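Local structure of BB_2cx5_001 (Thermus thermophilus, 3RI0) at residues A[16-21]-A[143-148]; A[21-26]-A[132-137]; A[44-49]-A[120-125]. The protein serves as a designed scaffold, built on an aminoacyl-tRNA editing domain fold, for presenting a grafted linear HIV epitope in immunogen design. The protein carries 6 engineered substitutions. One frame throughout, in Å; residues are numbered along the deposited sequence.

Contact 1 (A[16-21]-A[143-148]); sequences RGFGHL and LLALTG
Arg16 reaches across to the C-terminal end of helix 140-147, where both terminal nitrogens of its guanidinium approach one carbonyl, that of Leu146. The bond from Arg16 NH1 to Leu146 O is 2.9 Å long, but its N-H...O angle is only 125°. The second, from Arg16 NH2 to the same oxygen, is similarly bent, and both count as weak. Water 1 lies at the guanidinium edge, in its plane; it accepts a weak bond from Arg16 NH2 and donates to Ala145 O at 2.6 Å. The side chain folds to get there: chi2 of -73° swings CD back, and chi3 is bent as well. Carbonyls at a helix C-terminus carry partial negative charge, which would probably favour a cation here.

Gly17, with positive phi, closes helix 4-15 in a Schellman motif, and a type I beta turn from Phe18 to Leu21 then leads toward strand 23-25. The contact thus joins the turn after the first helix to the last turn of helix 140-147.

From the beta turn, the Phe18 ring takes Leu146 CD2 over one face in a CH-pi contact, 3.8 Å from the ring centroid and offset toward the rim. The two side chains slide past each other in opposite directions. At the far end of the ring, Phe18 CZ meets Ala145 CB at 3.9 Å. The other Leu146 branch serves a different neighbour: its CD1 meets Leu21 CD1 tip to tip at 4.0 Å. Leu13 of helix 4-15 touches both leucines.

Contact 2 (A[21-26]-A[132-137]); sequences LKVVEL and PRALFR
Leu21, just before the strand, lays its CD2 methyl 3.3 Å from Arg137 O, while its CD1 branch approaches the Phe136 ring obliquely. Lys22 is joined to Arg137 through two waters instead of direct bonds: water 2 accepts from Lys22 N and donates to Arg137 O, and water 3 donates to Lys22 O and accepts from Arg137 N. Lys22 O also lies 3.4 Å from Phe136 CB. The lysine NZ turns back to Gly19 O.

Val23 sets its CG2 against Phe136 CB at 4.2 Å, and the two side chains cross obliquely. Direct backbone bonding starts at Val24, the hydrogen-bonded partner of Leu135. Val24 N to Leu135 O is short, 2.6 Å, and nearly straight at 167°; the return bond from Leu135 N to Val24 O measures 3.0 Å. Glu25 faces Ala134 in a non-hydrogen-bonded pair, and its carboxylate is held by Ser3 N. Leu26 N then donates to Arg133 O at 2.8 Å, approaching from outside the carbonyl plane, while Leu26 CD1 packs on Leu135 CD1 at 3.8 Å. The Arg133 side chain leads away, and its NE bonds to Thr30 O.

Val23, Glu25, Ala134 and Phe136 point to one face of the sheet, where helix 4-15 lies against Val23 and Glu25; Val24 and Leu135 point to the other. With the short strand axes at 142°, this is a twisted antiparallel pair: strand 23-25 bonds to 134-138, which pairs in turn with 125-128, extending the mixed sheet of the editing-domain fold.

Contact 3 (A[44-49]-A[120-125]); sequences VGQIVK and LGYPEV
Gln46 extends across the loop before strand 125-128, meeting Tyr122 with its aliphatic part and Glu124 with its amide. CB, the first atom out, lies 4.2 Å from Glu124 O. CG is placed anti to the carbonyl carbon (chi1 -73°) and settles over one face of the Tyr122 ring, offset toward the rim. It is 3.5 Å from the ring centroid, a CH-pi contact whose nearest ring atom is Tyr122 CD2. CD continues the extended chain and lies 3.8 Å from both Tyr122 CD2 and Glu124 O. The amide plane is turned 27° from the ring. At the tip, Gln46 NE2 donates to Glu124 O at 3.0 Å, with an N-H...O angle of 140° and the acceptor tilted out of the amide plane. A second, weak bond runs from Gln46 NE2 to Glu124 OE2. The other amide atom, OE1, accepts from Glu43 N, so both ends of the amide are engaged and its rotation is fixed.

Beyond the ring, Tyr122 OH comes 3.3 Å from Gly45 CA. This close approach fits a residue without a side chain: a CB on Gly45 would run into the hydroxyl. On the strand side, the backbone carbonyl Gln46 O lies 3.2 Å from Val125 CB, and Val48 CG2 packs against that same Val125 CB.

Gln46 and Val48 both have backbone hydrogen bonds to Trp126, as expected for neighbouring parallel strands. The arrangement thus marks the start of the parallel pairing of strands 47-54 and 125-128 in the mixed sheet of the editing-domain fold, with Gln46 bonded to Glu124 just before strand 125-128.

How the contacts relate
Contact 3 is the most buried of the three; contacts 1 and 2 are partly buried and lie nearer the periphery. Contacts 2 and 3 belong to the same sheet, antiparallel at its 23-25 edge and parallel between 47-54 and 125-128, and a long, weak ion pair between Arg137 and Glu124 connects them. Contact 1 instead sets a turn against a helix end, sharing Leu21 with contact 2 and touching contact 3 through Leu143 and Leu144. Their polar chemistry differs accordingly: bent arginine bonds and a water in contact 1, direct backbone bonds and bridging waters in contact 2, and a side-chain amide in contact 3.

Contact 1 (A[16-21]-A[143-148])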
ATOM      1  N   ARG A  16       7.650 -10.455  10.176  1.00 24.05           N
ATOM      2  CA  ARG A  16       8.636 -10.116   9.153  1.00 24.14           C
ATOM      3  C   ARG A  16       9.943  -9.609   9.772  1.00 24.49           C
ATOM      4  O   ARG A  16      10.947  -9.469   9.072  1.00 23.44           O
ATOM      5  CB  ARG A  16       8.082  -9.026   8.235  1.00 25.67           C
ATOM      6  CG  ARG A  16       6.851  -9.420   7.420  1.00 28.15           C
ATOM      7  CD  ARG A  16       7.255 -10.372   6.323  1.00 28.51           C
ATOM      8  NE  ARG A  16       8.501  -9.916   5.720  1.00 32.93           N
ATOM      9  CZ  ARG A  16       8.610  -9.411   4.498  1.00 34.55           C
ATOM     10  NH1 ARG A  16       7.535  -9.301   3.725  1.00 35.33           N
ATOM     11  NH2 ARG A  16       9.795  -9.004   4.058  1.00 34.73           N
ATOM     12  N   GLY A  17       9.918  -9.327  11.073  1.00 23.05           N
ATOM     13  CA  GLY A  17      11.096  -8.806  11.744  1.00 21.65           C
ATOM     14  C   GLY A  17      11.052  -7.289  11.882  1.00 20.50           C
ATOM     15  O   GLY A  17      12.008  -6.675  12.359  1.00 20.15           O
ATOM     16  N   PHE A  18       9.943  -6.682  11.468  1.00 18.33           N
ATOM     17  CA  PHE A  18       9.777  -5.230  11.545  1.00 15.62           C
ATOM     18  C   PHE A  18       8.767  -4.868  12.623  1.00 16.38           C
ATOM     19  O   PHE A  18       7.878  -4.040  12.412  1.00 15.62           O
ATOM     20  CB  PHE A  18       9.305  -4.675  10.200  1.00 13.62           C
ATOM     21  CG  PHE A  18      10.340  -4.748   9.117  1.00 13.34           C
ATOM     22  CD1 PHE A  18      10.702  -5.974   8.557  1.00 13.26           C
ATOM     23  CD2 PHE A  18      10.971  -3.589   8.666  1.00 14.01           C
ATOM     24  CE1 PHE A  18      11.667  -6.048   7.562  1.00 11.23           C
ATOM     25  CE2 PHE A  18      11.941  -3.647   7.667  1.00 15.09           C
ATOM     26  CZ  PHE A  18      12.295  -4.882   7.115  1.00 13.69           C
ATOM     27  N   GLY A  19       8.919  -5.495  13.785  1.00 17.13           N
ATOM     28  CA  GLY A  19       8.012  -5.262  14.892  1.00 17.25           C
ATOM     29  C   GLY A  19       8.115  -3.890  15.519  1.00 16.51           C
ATOM     30  O   GLY A  19       7.270  -3.525  16.328  1.00 18.25           O
ATOM     31  N   HIS A  20       9.138  -3.116  15.173  1.00 16.93           N
ATOM     32  CA  HIS A  20       9.261  -1.786  15.755  1.00 18.28           C
ATOM     33  C   HIS A  20       8.329  -0.784  15.076  1.00 17.65           C
ATOM     34  O   HIS A  20       8.132   0.308  15.590  1.00 18.39           O
ATOM     35  CB  HIS A  20      10.703  -1.290  15.684  1.00 18.12           C
ATOM     36  CG  HIS A  20      11.207  -1.090  14.288  1.00 18.37           C
ATOM     37  ND1 HIS A  20      11.460  -2.139  13.430  1.00 18.42           N
ATOM     38  CD2 HIS A  20      11.538   0.037  13.613  1.00 15.20           C
ATOM     39  CE1 HIS A  20      11.930  -1.667  12.290  1.00 16.48           C
ATOM     40  NE2 HIS A  20      11.990  -0.349  12.373  1.00 15.66           N
ATOM     41  N   LEU A  21       7.768  -1.155  13.925  1.00 18.22           N
ATOM     42  CA  LEU A  21       6.815  -0.284  13.228  1.00 18.90           C
ATOM     43  C   LEU A  21       5.478  -0.583  13.902  1.00 17.58           C
ATOM     44  O   LEU A  21       5.125  -1.752  14.071  1.00 16.30           O
ATOM     45  CB  LEU A  21       6.745  -0.632  11.735  1.00 19.99           C
ATOM     46  CG  LEU A  21       8.081  -0.516  10.977  1.00 22.13           C
ATOM     47  CD1 LEU A  21       7.905  -0.954   9.522  1.00 22.37           C
ATOM     48  CD2 LEU A  21       8.572   0.932  11.025  1.00 22.48           C
ATOM     49  N   LEU A 143      10.077   0.429   3.795  1.00 20.52           N
ATOM     50  CA  LEU A 143       8.980  -0.001   2.935  1.00 19.73           C
ATOM     51  C   LEU A 143       9.524  -0.912   1.834  1.00 20.88           C
ATOM     52  O   LEU A 143       8.934  -1.955   1.541  1.00 20.28           O
ATOM     53  CB  LEU A 143       8.269   1.219   2.324  1.00 18.43           C
ATOM     54  CG  LEU A 143       7.046   0.926   1.443  1.00 20.50           C
ATOM     55  CD1 LEU A 143       5.996   0.159   2.249  1.00 17.19           C
ATOM     56  CD2 LEU A 143       6.462   2.220   0.919  1.00 19.70           C
ATOM     57  N   LEU A 144      10.644  -0.515   1.232  1.00 19.55           N
ATOM     58  CA  LEU A 144      11.269  -1.302   0.171  1.00 21.05           C
ATOM     59  C   LEU A 144      11.793  -2.636   0.681  1.00 21.81           C
ATOM     60  O   LEU A 144      11.701  -3.647  -0.021  1.00 21.39           O
ATOM     61  CB  LEU A 144      12.429  -0.522  -0.463  1.00 21.88           C
ATOM     62  CG  LEU A 144      12.075   0.648  -1.380  1.00 23.68           C
ATOM     63  CD1 LEU A 144      13.335   1.411  -1.769  1.00 24.05           C
ATOM     64  CD2 LEU A 144      11.355   0.114  -2.620  1.00 24.00           C
ATOM     65  N   ALA A 145      12.350  -2.640   1.893  1.00 21.53           N
ATOM     66  CA  ALA A 145      12.883  -3.869   2.473  1.00 22.18           C
ATOM     67  C   ALA A 145      11.752  -4.834   2.804  1.00 22.12           C
ATOM     68  O   ALA A 145      11.914  -6.043   2.723  1.00 23.67           O
ATOM     69  CB  ALA A 145      13.688  -3.558   3.734  1.00 22.47           C
ATOM     70  N   LEU A 146      10.606  -4.278   3.179  1.00 22.00           N
ATOM     71  CA  LEU A 146       9.425  -5.058   3.539  1.00 22.18           C
ATOM     72  C   LEU A 146       8.757  -5.686   2.335  1.00 22.75           C
ATOM     73  O   LEU A 146       8.409  -6.867   2.333  1.00 23.21           O
ATOM     74  CB  LEU A 146       8.388  -4.159   4.215  1.00 20.62           C
ATOM     75  CG  LEU A 146       8.375  -3.982   5.722  1.00 21.53           C
ATOM     76  CD1 LEU A 146       7.393  -2.873   6.075  1.00 20.48           C
ATOM     77  CD2 LEU A 146       7.975  -5.298   6.384  1.00 20.61           C
ATOM     78  N   THR A 147       8.561  -4.869   1.313  1.00 22.54           N
ATOM     79  CA  THR A 147       7.881  -5.292   0.102  1.00 21.81           C
ATOM     80  C   THR A 147       8.794  -5.883  -0.967  1.00 21.47           C
ATOM     81  O   THR A 147       8.338  -6.627  -1.835  1.00 21.92           O
ATOM     82  CB  THR A 147       7.138  -4.099  -0.507  1.00 22.67           C
ATOM     83  OG1 THR A 147       8.090  -3.100  -0.891  1.00 20.26           O
ATOM     84  CG2 THR A 147       6.175  -3.496   0.509  1.00 21.77           C
ATOM     85  N   GLY A 148      10.082  -5.555  -0.908  1.00 20.85           N
ATOM     86  CA  GLY A 148      11.006  -6.041  -1.920  1.00 20.48           C
ATOM     87  C   GLY A 148      10.582  -5.421  -3.241  1.00 22.09           C
ATOM     88  O   GLY A 148      10.788  -5.982  -4.321  1.00 20.39           O
TER
HETATM   89  O   HOH W   1      12.555  -8.238   3.897  1.00 33.90           O

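Contact 2 (A[21-26]-A[132-137])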
ATOM      1  N   LEU A  21       7.768  -1.155  13.925  1.00 18.22           N
ATOM      2  CA  LEU A  21       6.815  -0.284  13.228  1.00 18.90           C
ATOM      3  C   LEU A  21       5.478  -0.583  13.902  1.00 17.58           C
ATOM      4  O   LEU A  21       5.125  -1.752  14.071  1.00 16.30           O
ATOM      5  CB  LEU A  21       6.745  -0.632  11.735  1.00 19.99           C
ATOM      6  CG  LEU A  21       8.081  -0.516  10.977  1.00 22.13           C
ATOM      7  CD1 LEU A  21       7.905  -0.954   9.522  1.00 22.37           C
ATOM      8  CD2 LEU A  21       8.572   0.932  11.025  1.00 22.48           C
ATOM      9  N   LYS A  22       4.749   0.461  14.293  1.00 15.52           N
ATOM     10  CA  LYS A  22       3.480   0.297  15.001  1.00 15.78           C
ATOM     11  C   LYS A  22       2.254   0.735  14.218  1.00 15.63           C
ATOM     12  O   LYS A  22       2.222   1.840  13.667  1.00 13.37           O
ATOM     13  CB  LYS A  22       3.506   1.084  16.318  1.00 16.74           C
ATOM     14  CG  LYS A  22       4.774   0.890  17.147  1.00 18.27           C
ATOM     15  CD  LYS A  22       4.993  -0.573  17.483  1.00 20.31           C
ATOM     16  CE  LYS A  22       6.169  -0.755  18.423  1.00 22.63           C
ATOM     17  NZ  LYS A  22       6.384  -2.201  18.756  1.00 24.50           N
ATOM     18  N   VAL A  23       1.245  -0.133  14.186  1.00 13.15           N
ATOM     19  CA  VAL A  23       0.002   0.186  13.504  1.00 14.47           C
ATOM     20  C   VAL A  23      -0.778   1.106  14.430  1.00 15.92           C
ATOM     21  O   VAL A  23      -0.934   0.825  15.622  1.00 17.50           O
ATOM     22  CB  VAL A  23      -0.836  -1.065  13.207  1.00 13.62           C
ATOM     23  CG1 VAL A  23      -2.184  -0.648  12.621  1.00 14.28           C
ATOM     24  CG2 VAL A  23      -0.109  -1.949  12.223  1.00  9.85           C
ATOM     25  N   VAL A  24      -1.260   2.206  13.863  1.00 17.49           N
ATOM     26  CA  VAL A  24      -1.998   3.227  14.592  1.00 17.81           C
ATOM     27  C   VAL A  24      -3.451   3.319  14.130  1.00 19.40           C
ATOM     28  O   VAL A  24      -3.748   3.187  12.940  1.00 18.19           O
ATOM     29  CB  VAL A  24      -1.272   4.586  14.414  1.00 18.64           C
ATOM     30  CG1 VAL A  24      -2.224   5.732  14.594  1.00 18.55           C
ATOM     31  CG2 VAL A  24      -0.113   4.673  15.398  1.00 18.36           C
ATOM     32  N   GLU A  25      -4.359   3.548  15.072  1.00 21.48           N
ATOM     33  CA  GLU A  25      -5.777   3.613  14.744  1.00 23.43           C
ATOM     34  C   GLU A  25      -6.337   5.021  14.870  1.00 22.92           C
ATOM     35  O   GLU A  25      -6.260   5.644  15.925  1.00 22.58           O
ATOM     36  CB  GLU A  25      -6.559   2.661  15.647  1.00 26.91           C
ATOM     37  CG  GLU A  25      -7.894   2.231  15.084  1.00 32.36           C
ATOM     38  CD  GLU A  25      -8.084   0.728  15.146  1.00 35.48           C
ATOM     39  OE1 GLU A  25      -8.202   0.195  16.269  1.00 38.14           O
ATOM     40  OE2 GLU A  25      -8.103   0.077  14.076  1.00 35.95           O
ATOM     41  N   LEU A  26      -6.903   5.514  13.779  1.00 23.13           N
ATOM     42  CA  LEU A  26      -7.475   6.845  13.731  1.00 23.52           C
ATOM     43  C   LEU A  26      -8.979   6.834  14.008  1.00 23.46           C
ATOM     44  O   LEU A  26      -9.646   5.800  13.903  1.00 23.94           O
ATOM     45  CB  LEU A  26      -7.198   7.472  12.366  1.00 24.21           C
ATOM     46  CG  LEU A  26      -5.747   7.400  11.878  1.00 26.45           C
ATOM     47  CD1 LEU A  26      -5.618   8.203  10.598  1.00 25.50           C
ATOM     48  CD2 LEU A  26      -4.791   7.927  12.942  1.00 24.34           C
ATOM     49  N   PRO A 132      -9.454   1.802   6.336  1.00 22.19           N
ATOM     50  CA  PRO A 132      -9.211   3.209   6.014  1.00 22.55           C
ATOM     51  C   PRO A 132      -8.691   4.011   7.209  1.00 24.93           C
ATOM     52  O   PRO A 132      -7.968   4.993   7.035  1.00 25.43           O
ATOM     53  CB  PRO A 132     -10.582   3.703   5.554  1.00 20.79           C
ATOM     54  CG  PRO A 132     -11.228   2.456   5.008  1.00 22.62           C
ATOM     55  CD  PRO A 132     -10.844   1.427   6.029  1.00 21.66           C
ATOM     56  N   ARG A 133      -9.046   3.580   8.419  1.00 25.79           N
ATOM     57  CA  ARG A 133      -8.636   4.281   9.629  1.00 28.84           C
ATOM     58  C   ARG A 133      -7.450   3.701  10.401  1.00 27.81           C
ATOM     59  O   ARG A 133      -7.364   3.863  11.619  1.00 29.89           O
ATOM     60  CB  ARG A 133      -9.842   4.436  10.568  1.00 31.42           C
ATOM     61  CG  ARG A 133     -11.039   3.540  10.210  1.00 37.83           C
ATOM     62  CD  ARG A 133     -12.362   4.232  10.524  1.00 41.28           C
ATOM     63  NE  ARG A 133     -13.216   4.378   9.341  1.00 46.09           N
ATOM     64  CZ  ARG A 133     -14.047   3.442   8.883  1.00 47.37           C
ATOM     65  NH1 ARG A 133     -14.148   2.272   9.509  1.00 48.88           N
ATOM     66  NH2 ARG A 133     -14.786   3.678   7.805  1.00 48.29           N
ATOM     67  N   ALA A 134      -6.537   3.038   9.697  1.00 22.98           N
ATOM     68  CA  ALA A 134      -5.353   2.474  10.338  1.00 19.32           C
ATOM     69  C   ALA A 134      -4.148   2.732   9.447  1.00 17.04           C
ATOM     70  O   ALA A 134      -4.214   2.575   8.229  1.00 17.98           O
ATOM     71  CB  ALA A 134      -5.533   0.975  10.578  1.00 18.59           C
ATOM     72  N   LEU A 135      -3.052   3.149  10.065  1.00 15.27           N
ATOM     73  CA  LEU A 135      -1.825   3.461   9.348  1.00 15.14           C
ATOM     74  C   LEU A 135      -0.644   3.072  10.212  1.00 15.65           C
ATOM     75  O   LEU A 135      -0.788   2.889  11.425  1.00 16.40           O
ATOM     76  CB  LEU A 135      -1.727   4.974   9.080  1.00 14.62           C
ATOM     77  CG  LEU A 135      -2.730   5.727   8.197  1.00 16.96           C
ATOM     78  CD1 LEU A 135      -2.655   7.225   8.517  1.00 16.81           C
ATOM     79  CD2 LEU A 135      -2.421   5.486   6.719  1.00 17.85           C
ATOM     80  N   PHE A 136       0.518   2.951   9.581  1.00 13.17           N
ATOM     81  CA  PHE A 136       1.745   2.663  10.292  1.00 14.10           C
ATOM     82  C   PHE A 136       2.785   3.389   9.473  1.00 15.35           C
ATOM     83  O   PHE A 136       2.714   3.402   8.238  1.00 15.56           O
ATOM     84  CB  PHE A 136       2.017   1.144  10.390  1.00 14.44           C
ATOM     85  CG  PHE A 136       2.427   0.474   9.095  1.00 12.63           C
ATOM     86  CD1 PHE A 136       3.755   0.487   8.684  1.00 12.53           C
ATOM     87  CD2 PHE A 136       1.500  -0.250   8.346  1.00 11.02           C
ATOM     88  CE1 PHE A 136       4.164  -0.220   7.537  1.00 14.41           C
ATOM     89  CE2 PHE A 136       1.892  -0.967   7.194  1.00 12.96           C
ATOM     90  CZ  PHE A 136       3.222  -0.953   6.792  1.00 13.58           C
ATOM     91  N   ARG A 137       3.728   4.039  10.139  1.00 14.93           N
ATOM     92  CA  ARG A 137       4.734   4.768   9.393  1.00 17.13           C
ATOM     93  C   ARG A 137       6.003   3.966   9.229  1.00 17.71           C
ATOM     94  O   ARG A 137       6.284   3.043  10.005  1.00 18.98           O
ATOM     95  CB  ARG A 137       5.061   6.093  10.068  1.00 18.43           C
ATOM     96  CG  ARG A 137       5.858   5.973  11.334  1.00 21.39           C
ATOM     97  CD  ARG A 137       6.407   7.326  11.762  1.00 26.19           C
ATOM     98  NE  ARG A 137       7.677   7.675  11.129  1.00 26.98           N
ATOM     99  CZ  ARG A 137       8.788   6.947  11.224  1.00 28.47           C
ATOM    100  NH1 ARG A 137       8.785   5.816  11.923  1.00 29.87           N
ATOM    101  NH2 ARG A 137       9.909   7.351  10.637  1.00 27.42           N
TER
HETATM  102  O   HOH W   2       6.001   2.763  12.808  1.00 15.59           O
HETATM  103  O   HOH W   3       3.355   4.190  13.178  1.00 16.23           O

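Contact 3 (A[44-49]-A[120-125])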
ATOM      1  N   VAL A  44      -0.493  14.626   2.045  1.00 19.86           N
ATOM      2  CA  VAL A  44      -1.179  13.542   1.372  1.00 19.64           C
ATOM      3  C   VAL A  44      -0.229  12.727   0.489  1.00 18.81           C
ATOM      4  O   VAL A  44      -0.440  11.542   0.266  1.00 17.63           O
ATOM      5  CB  VAL A  44      -2.342  14.061   0.515  1.00 19.69           C
ATOM      6  CG1 VAL A  44      -1.816  14.673  -0.771  1.00 20.47           C
ATOM      7  CG2 VAL A  44      -3.299  12.912   0.226  1.00 19.97           C
ATOM      8  N   GLY A  45       0.829  13.359  -0.001  1.00 18.30           N
ATOM      9  CA  GLY A  45       1.774  12.636  -0.835  1.00 19.28           C
ATOM     10  C   GLY A  45       2.540  11.564  -0.077  1.00 19.82           C
ATOM     11  O   GLY A  45       3.168  10.688  -0.684  1.00 18.24           O
ATOM     12  N   GLN A  46       2.491  11.633   1.250  1.00 18.66           N
ATOM     13  CA  GLN A  46       3.182  10.667   2.090  1.00 20.25           C
ATOM     14  C   GLN A  46       2.362   9.407   2.323  1.00 19.66           C
ATOM     15  O   GLN A  46       2.892   8.396   2.769  1.00 19.30           O
ATOM     16  CB  GLN A  46       3.560  11.294   3.439  1.00 20.91           C
ATOM     17  CG  GLN A  46       4.716  12.286   3.349  1.00 19.59           C
ATOM     18  CD  GLN A  46       4.986  12.982   4.677  1.00 23.10           C
ATOM     19  OE1 GLN A  46       4.192  13.820   5.125  1.00 20.92           O
ATOM     20  NE2 GLN A  46       6.102  12.633   5.319  1.00 20.89           N
ATOM     21  N   ILE A  47       1.069   9.464   2.029  1.00 19.37           N
ATOM     22  CA  ILE A  47       0.222   8.295   2.198  1.00 19.23           C
ATOM     23  C   ILE A  47       0.508   7.310   1.069  1.00 20.24           C
ATOM     24  O   ILE A  47       0.605   7.699  -0.098  1.00 20.04           O
ATOM     25  CB  ILE A  47      -1.279   8.656   2.162  1.00 19.57           C
ATOM     26  CG1 ILE A  47      -1.616   9.635   3.294  1.00 20.17           C
ATOM     27  CG2 ILE A  47      -2.124   7.375   2.285  1.00 20.60           C
ATOM     28  CD1 ILE A  47      -1.387   9.092   4.677  1.00 18.47           C
ATOM     29  N   VAL A  48       0.635   6.038   1.425  1.00 18.72           N
ATOM     30  CA  VAL A  48       0.913   5.000   0.458  1.00 17.29           C
ATOM     31  C   VAL A  48      -0.338   4.194   0.142  1.00 18.51           C
ATOM     32  O   VAL A  48      -0.932   3.585   1.033  1.00 19.61           O
ATOM     33  CB  VAL A  48       1.972   4.018   0.989  1.00 19.09           C
ATOM     34  CG1 VAL A  48       2.383   3.049  -0.122  1.00 16.96           C
ATOM     35  CG2 VAL A  48       3.184   4.790   1.532  1.00 19.66           C
ATOM     36  N   LYS A  49      -0.731   4.192  -1.126  1.00 16.05           N
ATOM     37  CA  LYS A  49      -1.893   3.418  -1.583  1.00 15.66           C
ATOM     38  C   LYS A  49      -1.374   2.098  -2.162  1.00 15.68           C
ATOM     39  O   LYS A  49      -0.513   2.096  -3.043  1.00 16.26           O
ATOM     40  CB  LYS A  49      -2.648   4.184  -2.669  1.00 15.04           C
ATOM     41  CG  LYS A  49      -3.271   5.495  -2.185  1.00 17.70           C
ATOM     42  CD  LYS A  49      -3.947   6.258  -3.317  1.00 19.17           C
ATOM     43  CE  LYS A  49      -2.974   6.525  -4.470  1.00 21.30           C
ATOM     44  NZ  LYS A  49      -3.602   7.347  -5.542  1.00 23.96           N
ATOM     45  N   LEU A 120       9.985   7.973  -2.386  1.00 27.39           N
ATOM     46  CA  LEU A 120      11.351   8.046  -1.860  1.00 28.62           C
ATOM     47  C   LEU A 120      11.661   9.502  -1.515  1.00 28.29           C
ATOM     48  O   LEU A 120      12.668   9.808  -0.877  1.00 27.68           O
ATOM     49  CB  LEU A 120      12.359   7.544  -2.900  1.00 29.49           C
ATOM     50  CG  LEU A 120      12.144   6.175  -3.553  1.00 28.97           C
ATOM     51  CD1 LEU A 120      13.267   5.904  -4.533  1.00 28.77           C
ATOM     52  CD2 LEU A 120      12.097   5.092  -2.503  1.00 29.95           C
ATOM     53  N   GLY A 121      10.762  10.394  -1.926  1.00 28.90           N
ATOM     54  CA  GLY A 121      10.938  11.813  -1.682  1.00 27.47           C
ATOM     55  C   GLY A 121      10.722  12.295  -0.258  1.00 27.75           C
ATOM     56  O   GLY A 121      10.900  13.481   0.022  1.00 27.34           O
ATOM     57  N   TYR A 122      10.343  11.407   0.655  1.00 26.63           N
ATOM     58  CA  TYR A 122      10.126  11.832   2.031  1.00 24.91           C
ATOM     59  C   TYR A 122      10.975  11.073   3.035  1.00 25.22           C
ATOM     60  O   TYR A 122      11.525  10.017   2.726  1.00 26.12           O
ATOM     61  CB  TYR A 122       8.658  11.664   2.414  1.00 23.90           C
ATOM     62  CG  TYR A 122       7.670  12.308   1.470  1.00 22.89           C
ATOM     63  CD1 TYR A 122       7.145  11.599   0.393  1.00 22.85           C
ATOM     64  CD2 TYR A 122       7.236  13.615   1.672  1.00 22.51           C
ATOM     65  CE1 TYR A 122       6.203  12.171  -0.455  1.00 21.75           C
ATOM     66  CE2 TYR A 122       6.296  14.200   0.833  1.00 21.83           C
ATOM     67  CZ  TYR A 122       5.781  13.465  -0.230  1.00 22.30           C
ATOM     68  OH  TYR A 122       4.810  14.004  -1.041  1.00 21.89           O
ATOM     69  N   PRO A 123      11.102  11.621   4.256  1.00 24.96           N
ATOM     70  CA  PRO A 123      11.880  10.995   5.328  1.00 24.93           C
ATOM     71  C   PRO A 123      11.110   9.801   5.893  1.00 24.21           C
ATOM     72  O   PRO A 123      11.678   8.903   6.513  1.00 25.06           O
ATOM     73  CB  PRO A 123      12.056  12.131   6.338  1.00 24.69           C
ATOM     74  CG  PRO A 123      10.841  12.967   6.121  1.00 25.33           C
ATOM     75  CD  PRO A 123      10.738  13.002   4.620  1.00 24.95           C
ATOM     76  N   GLU A 124       9.800   9.803   5.678  1.00 23.18           N
ATOM     77  CA  GLU A 124       8.952   8.706   6.125  1.00 22.46           C
ATOM     78  C   GLU A 124       7.589   8.805   5.458  1.00 20.81           C
ATOM     79  O   GLU A 124       7.170   9.889   5.061  1.00 20.28           O
ATOM     80  CB  GLU A 124       8.780   8.711   7.646  1.00 24.98           C
ATOM     81  CG  GLU A 124       7.521   9.406   8.105  1.00 30.30           C
ATOM     82  CD  GLU A 124       7.796  10.718   8.772  1.00 34.80           C
ATOM     83  OE1 GLU A 124       8.332  10.702   9.904  1.00 38.81           O
ATOM     84  OE2 GLU A 124       7.486  11.765   8.168  1.00 37.27           O
ATOM     85  N   VAL A 125       6.906   7.668   5.338  1.00 19.77           N
ATOM     86  CA  VAL A 125       5.588   7.611   4.710  1.00 17.06           C
ATOM     87  C   VAL A 125       4.636   6.801   5.592  1.00 17.30           C
ATOM     88  O   VAL A 125       5.076   6.081   6.497  1.00 14.80           O
ATOM     89  CB  VAL A 125       5.666   6.952   3.300  1.00 16.41           C
ATOM     90  CG1 VAL A 125       6.386   7.871   2.321  1.00 16.72           C
ATOM     91  CG2 VAL A 125       6.402   5.635   3.383  1.00 17.40           C
TER